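Local atomic coordinates of natterin-like protein (Lethenteron camtschaticum, PDB entry 6IUL), a protein that probably binds glycans through a jacalin-like lectin domain and damages target cells as a cytotoxic pore-forming protein of the aerolysin type. Residues Glu170-Tyr176 with Thr261-Asn267; Ser190-Lys196 with Ser243-Thr249. Residues are numbered along the deposited sequence.

In the fold
Contact 1 and contact 2 lie in the elongated module that matches the ETX/MTX2 toxin family and is probably the pore-forming part. Their centres are about 19 Å apart, on the same side of the chain's centre. Along the chain, 190-196 and 243-249 are nested between 170-176 and 261-267. Strand 166-178 is followed by 184-200, and strand 241-256 by 260-285, so each contact takes one strand from each consecutive pair. The contacts touch: Ile-171 CG2 lies 3.5 Å from Ser-190 OG. Both belong to one large sheet, in which strand 290-313 bridges them by pairing with 184-200 and 260-285. Both also meet the second subunit, so this end of the toxin module contributes to the dimer interface.

Contact 1 (Glu170-Tyr176 with Thr261-Asn267); sequences EIKEMEY and TVTVVAN
Tyr-176 lays the edge of its ring against Val-264, with CE2 3.8 Å from CG2 of that valine; chi1 of the tyrosine is m (-59°). Residues 170-176 and 261-267 are extended and antiparallel, with axes 4.5 Å apart at 160°. Tyr-176 and Val-262 form a hydrogen-bonded pair: Tyr-176 N to Val-262 O and Val-262 N to Tyr-176 O are both 2.8 Å. Met-174 and Val-264 form the next: Met-174 N to Val-264 O is 3.0 Å, Val-264 N to Met-174 O 2.9 Å. Lys-172 pairs with Ala-266, whose N reaches Lys-172 O at 2.8 Å. Non-hydrogen-bonded pairs are Glu-175 with Thr-263, Glu-173 with Val-265 and Glu-170 with Asn-267. Between Glu-170 and Lys-172 the register slips by one. This is a classic beta bulge: Ile-171 (phi/psi -112/-42) and Lys-172 both face Ala-266, whose O accepts Ile-171 N at 2.6 Å and, weakly, Lys-172 N at 3.3 Å. These long antiparallel strands form part of the extended sheet of an aerolysin-type toxin module. The face with Lys-172, Met-174, Tyr-176, Val-262, Val-264 and Ala-266 packs partly on strands 184-200 and 241-256, where Phe-188 and Phe-252 touch Val-264. The other face bears three glutamates. Glu-175 CG lies 3.5 Å from Thr-261 CG2, Glu-173 CG 4.0 Å from Val-265 CG2, and Glu-170 CG 3.3 Å from Asn-267 OD1. Lys-172 is all-trans; its NZ makes a salt bridge to Asp-118 of the second subunit. Glu-170 makes another to Lys-76 of the second subunit.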
# COMPACT_ATOMS: atom_id res chain seq x y z
N GLU A 170 -4.35 25.80 -7.69
CA GLU A 170 -5.53 26.05 -8.49
C GLU A 170 -5.92 24.75 -9.20
O GLU A 170 -5.10 23.96 -9.64
CB GLU A 170 -5.26 27.13 -9.51
CG GLU A 170 -5.12 28.54 -8.96
CD GLU A 170 -5.03 29.59 -10.11
OE1 GLU A 170 -5.12 30.80 -9.80
OE2 GLU A 170 -4.86 29.22 -11.33
N ILE A 171 -7.20 24.49 -9.28
CA ILE A 171 -7.67 23.29 -9.92
C ILE A 171 -8.40 23.63 -11.22
O ILE A 171 -8.28 22.93 -12.24
CB ILE A 171 -8.64 22.55 -8.99
CG1 ILE A 171 -7.89 22.10 -7.75
CG2 ILE A 171 -9.30 21.35 -9.71
CD1 ILE A 171 -8.81 21.67 -6.63
N LYS A 172 -9.21 24.68 -11.19
CA LYS A 172 -10.06 24.95 -12.38
C LYS A 172 -10.45 26.40 -12.45
O LYS A 172 -10.70 27.05 -11.40
CB LYS A 172 -11.32 24.08 -12.33
CG LYS A 172 -12.31 24.34 -13.48
CD LYS A 172 -13.49 23.37 -13.46
CE LYS A 172 -14.44 23.64 -14.64
NZ LYS A 172 -15.58 22.70 -14.67
N GLU A 173 -10.55 26.90 -13.67
CA GLU A 173 -11.02 28.29 -13.85
C GLU A 173 -12.06 28.34 -14.93
O GLU A 173 -11.85 27.81 -16.05
CB GLU A 173 -9.87 29.25 -14.21
CG GLU A 173 -10.31 30.70 -14.42
CD GLU A 173 -9.12 31.68 -14.52
OE1 GLU A 173 -8.00 31.36 -14.07
OE2 GLU A 173 -9.27 32.82 -15.02
N MET A 174 -13.15 29.02 -14.63
CA MET A 174 -14.22 29.16 -15.59
C MET A 174 -14.76 30.59 -15.52
O MET A 174 -14.78 31.23 -14.46
CB MET A 174 -15.30 28.10 -15.28
CG MET A 174 -16.46 28.01 -16.24
SD MET A 174 -15.98 28.13 -17.97
CE MET A 174 -17.61 28.34 -18.72
N GLU A 175 -15.26 31.08 -16.63
CA GLU A 175 -15.77 32.46 -16.66
C GLU A 175 -17.24 32.47 -17.14
O GLU A 175 -17.62 31.73 -18.06
CB GLU A 175 -14.90 33.30 -17.59
CG GLU A 175 -15.30 34.77 -17.69
CD GLU A 175 -14.44 35.52 -18.73
OE1 GLU A 175 -13.33 35.95 -18.36
OE2 GLU A 175 -14.85 35.62 -19.90
N TYR A 176 -18.04 33.29 -16.49
CA TYR A 176 -19.46 33.42 -16.79
C TYR A 176 -19.72 34.87 -17.14
O TYR A 176 -19.48 35.75 -16.31
CB TYR A 176 -20.30 33.01 -15.57
CG TYR A 176 -20.05 31.60 -15.14
CD1 TYR A 176 -20.68 30.53 -15.79
CD2 TYR A 176 -19.16 31.31 -14.13
CE1 TYR A 176 -20.44 29.21 -15.41
CE2 TYR A 176 -18.89 29.99 -13.77
CZ TYR A 176 -19.52 28.95 -14.41
OH TYR A 176 -19.20 27.66 -14.04
N THR A 261 -19.34 40.13 -15.53
CA THR A 261 -18.59 38.92 -15.65
C THR A 261 -18.25 38.39 -14.26
O THR A 261 -17.87 39.15 -13.37
CB THR A 261 -17.30 39.20 -16.44
OG1 THR A 261 -17.63 39.66 -17.76
CG2 THR A 261 -16.39 37.93 -16.55
N VAL A 262 -18.38 37.07 -14.07
CA VAL A 262 -17.96 36.43 -12.82
C VAL A 262 -16.94 35.36 -13.21
O VAL A 262 -17.21 34.50 -14.08
CB VAL A 262 -19.11 35.81 -12.04
CG1 VAL A 262 -18.58 35.07 -10.81
CG2 VAL A 262 -20.08 36.87 -11.60
N THR A 263 -15.78 35.41 -12.60
CA THR A 263 -14.72 34.45 -12.91
C THR A 263 -14.58 33.60 -11.65
O THR A 263 -14.46 34.11 -10.53
CB THR A 263 -13.38 35.15 -13.28
OG1 THR A 263 -13.57 36.07 -14.39
CG2 THR A 263 -12.38 34.15 -13.75
N VAL A 264 -14.63 32.30 -11.82
CA VAL A 264 -14.59 31.36 -10.67
C VAL A 264 -13.35 30.52 -10.75
O VAL A 264 -13.04 29.90 -11.79
CB VAL A 264 -15.79 30.44 -10.69
CG1 VAL A 264 -15.74 29.46 -9.54
CG2 VAL A 264 -17.07 31.25 -10.66
N VAL A 265 -12.61 30.53 -9.66
CA VAL A 265 -11.39 29.69 -9.56
C VAL A 265 -11.56 28.73 -8.40
O VAL A 265 -11.83 29.14 -7.27
CB VAL A 265 -10.14 30.53 -9.33
CG1 VAL A 265 -8.93 29.63 -9.22
CG2 VAL A 265 -9.96 31.52 -10.48
N ALA A 266 -11.42 27.44 -8.70
CA ALA A 266 -11.41 26.41 -7.68
C ALA A 266 -9.99 26.05 -7.25
O ALA A 266 -9.11 25.83 -8.10
CB ALA A 266 -12.15 25.15 -8.17
N ASN A 267 -9.85 25.96 -5.93
CA ASN A 267 -8.56 25.72 -5.25
C ASN A 267 -8.66 24.57 -4.21
O ASN A 267 -9.75 24.17 -3.78
CB ASN A 267 -8.09 26.96 -4.50
CG ASN A 267 -7.90 28.15 -5.41
OD1 ASN A 267 -7.06 28.12 -6.32
ND2 ASN A 267 -8.71 29.21 -5.18

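Contact 2 (Ser190-Lys196 with Ser243-Thr249); sequences SSKKIIK and SEEKTET
Backbone hydrogen bonds join 190-196 and 243-249 as antiparallel strands, their axes 4.6 Å apart at 158°. Three hydrogen-bonded pairs set the register. Lys-192 N to Glu-248 O is 3.0 Å, and Glu-248 N to Lys-192 O 2.9 Å. Ile-194 N to Lys-246 O is 2.8 Å, and Lys-246 N to Ile-194 O 2.9 Å. Lys-196 N to Glu-244 O and Glu-244 N to Lys-196 O are both 2.9 Å. Ser-191 with Thr-249, Lys-193 with Thr-247 and Ile-195 with Glu-245 are the non-hydrogen-bonded pairs, with CA atoms 4.3 to 4.6 Å apart. Charged contacts lie on both faces. All-trans Lys-193 extends beside Glu-245: NZ to OE2 is a long salt bridge of 3.7 Å. A water accepts from Lys-193 NZ at 3.0 Å and donates to Glu-245 OE1 at 2.4 Å. Lys-193 NZ also donates a hydrogen bond to Phe-210 O of the second subunit. On the face with Ile-194, Lys-246 NZ forms a salt bridge to Glu-248 OE2 at 3.1 Å. Lys-196 CD lies 3.5 Å from Glu-244 OE1, but its NZ is 4.6 Å from that OE1, beyond a salt bridge. Van der Waals packing is slighter. Ile-194, chi1 p, puts CG1 4.0 Å from Lys-246 CB and its CD1 methyl against the carboxylate of Glu-248, 3.6 Å from OE2; it also touches Tyr-304 and Ile-268. Ser-191 OG is hydrogen-bonded with Ile-146 N, and Thr-247 OG1 with Ser-211 OG, both partners being of the second subunit. A regular ladder of polar, Ser-, Thr-, Lys- and Glu-rich strands suits the long beta-sheet module of aerolysin-family pore-forming proteins.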
# COMPACT_ATOMS: atom_id res chain seq x y z
N SER A 190 -16.44 21.09 -10.06
CA SER A 190 -15.04 20.78 -10.21
C SER A 190 -14.66 19.55 -9.43
O SER A 190 -15.28 19.25 -8.42
CB SER A 190 -14.18 21.96 -9.77
OG SER A 190 -12.81 21.67 -9.98
N SER A 191 -13.61 18.85 -9.87
CA SER A 191 -13.11 17.67 -9.13
C SER A 191 -11.60 17.52 -9.31
O SER A 191 -11.02 18.00 -10.31
CB SER A 191 -13.81 16.39 -9.62
OG SER A 191 -13.56 16.14 -11.01
N LYS A 192 -10.99 16.85 -8.34
CA LYS A 192 -9.55 16.57 -8.33
C LYS A 192 -9.18 15.32 -7.55
O LYS A 192 -9.56 15.13 -6.37
CB LYS A 192 -8.78 17.72 -7.66
CG LYS A 192 -7.27 17.52 -7.74
CD LYS A 192 -6.49 18.63 -7.12
CE LYS A 192 -5.01 18.32 -7.03
NZ LYS A 192 -4.38 18.01 -8.32
N LYS A 193 -8.45 14.46 -8.23
CA LYS A 193 -7.83 13.30 -7.60
C LYS A 193 -6.76 13.75 -6.61
O LYS A 193 -5.89 14.56 -6.97
CB LYS A 193 -7.16 12.43 -8.67
CG LYS A 193 -6.34 11.31 -8.04
CD LYS A 193 -5.63 10.47 -9.07
CE LYS A 193 -4.90 9.30 -8.41
NZ LYS A 193 -4.32 8.41 -9.43
N ILE A 194 -6.83 13.24 -5.37
CA ILE A 194 -5.77 13.47 -4.39
C ILE A 194 -5.32 12.14 -3.79
O ILE A 194 -6.08 11.17 -3.74
CB ILE A 194 -6.20 14.40 -3.23
CG1 ILE A 194 -7.36 13.83 -2.46
CG2 ILE A 194 -6.56 15.79 -3.76
CD1 ILE A 194 -7.72 14.56 -1.19
N ILE A 195 -4.08 12.12 -3.32
CA ILE A 195 -3.52 10.95 -2.62
C ILE A 195 -3.01 11.38 -1.23
O ILE A 195 -1.95 12.00 -1.12
CB ILE A 195 -2.37 10.34 -3.42
CG1 ILE A 195 -2.83 10.09 -4.87
CG2 ILE A 195 -1.84 9.05 -2.75
CD1 ILE A 195 -1.87 9.32 -5.75
N LYS A 196 -3.77 11.08 -0.18
CA LYS A 196 -3.34 11.31 1.21
C LYS A 196 -2.32 10.24 1.63
O LYS A 196 -2.41 9.11 1.18
CB LYS A 196 -4.52 11.30 2.16
CG LYS A 196 -5.47 12.48 2.02
CD LYS A 196 -6.69 12.31 2.96
CE LYS A 196 -7.33 13.64 3.30
NZ LYS A 196 -8.67 13.57 3.96
N SER A 243 -1.51 4.80 2.21
CA SER A 243 -1.95 5.89 1.35
C SER A 243 -3.42 5.71 1.04
O SER A 243 -3.92 4.59 1.05
CB SER A 243 -1.10 5.94 0.09
OG SER A 243 -1.72 5.15 -0.88
N GLU A 244 -4.14 6.82 0.86
CA GLU A 244 -5.55 6.77 0.56
C GLU A 244 -5.80 7.62 -0.71
O GLU A 244 -5.47 8.81 -0.74
CB GLU A 244 -6.36 7.30 1.74
CG GLU A 244 -7.88 7.29 1.55
CD GLU A 244 -8.66 8.24 2.50
OE1 GLU A 244 -8.07 9.07 3.23
OE2 GLU A 244 -9.91 8.19 2.49
N GLU A 245 -6.38 7.01 -1.74
CA GLU A 245 -6.74 7.74 -2.96
C GLU A 245 -8.19 8.22 -2.89
O GLU A 245 -9.09 7.51 -2.45
CB GLU A 245 -6.58 6.83 -4.17
CG GLU A 245 -5.25 6.09 -4.21
CD GLU A 245 -4.68 6.05 -5.57
OE1 GLU A 245 -3.47 5.79 -5.65
OE2 GLU A 245 -5.44 6.31 -6.56
N LYS A 246 -8.43 9.44 -3.33
CA LYS A 246 -9.74 10.03 -3.17
C LYS A 246 -9.99 11.02 -4.32
O LYS A 246 -9.05 11.52 -4.93
CB LYS A 246 -9.70 10.71 -1.80
CG LYS A 246 -10.93 11.42 -1.27
CD LYS A 246 -11.00 11.30 0.28
CE LYS A 246 -11.44 12.55 1.06
NZ LYS A 246 -12.76 13.09 0.67
N THR A 247 -11.23 11.27 -4.65
CA THR A 247 -11.58 12.36 -5.54
C THR A 247 -12.37 13.40 -4.74
O THR A 247 -13.50 13.16 -4.30
CB THR A 247 -12.40 11.88 -6.75
OG1 THR A 247 -11.64 10.91 -7.48
CG2 THR A 247 -12.72 13.03 -7.65
N GLU A 248 -11.78 14.57 -4.57
CA GLU A 248 -12.44 15.73 -3.94
C GLU A 248 -13.32 16.45 -4.99
O GLU A 248 -12.98 16.50 -6.18
CB GLU A 248 -11.39 16.66 -3.35
CG GLU A 248 -11.80 17.27 -2.02
CD GLU A 248 -11.97 16.27 -0.88
OE1 GLU A 248 -12.91 16.46 -0.09
OE2 GLU A 248 -11.19 15.32 -0.76
N THR A 249 -14.49 16.93 -4.56
CA THR A 249 -15.42 17.60 -5.45
C THR A 249 -15.94 18.90 -4.86
O THR A 249 -15.91 19.10 -3.65
CB THR A 249 -16.64 16.73 -5.84
OG1 THR A 249 -17.45 16.50 -4.70
CG2 THR A 249 -16.18 15.40 -6.41
O HOH W 1 -2.69 6.51 -7.84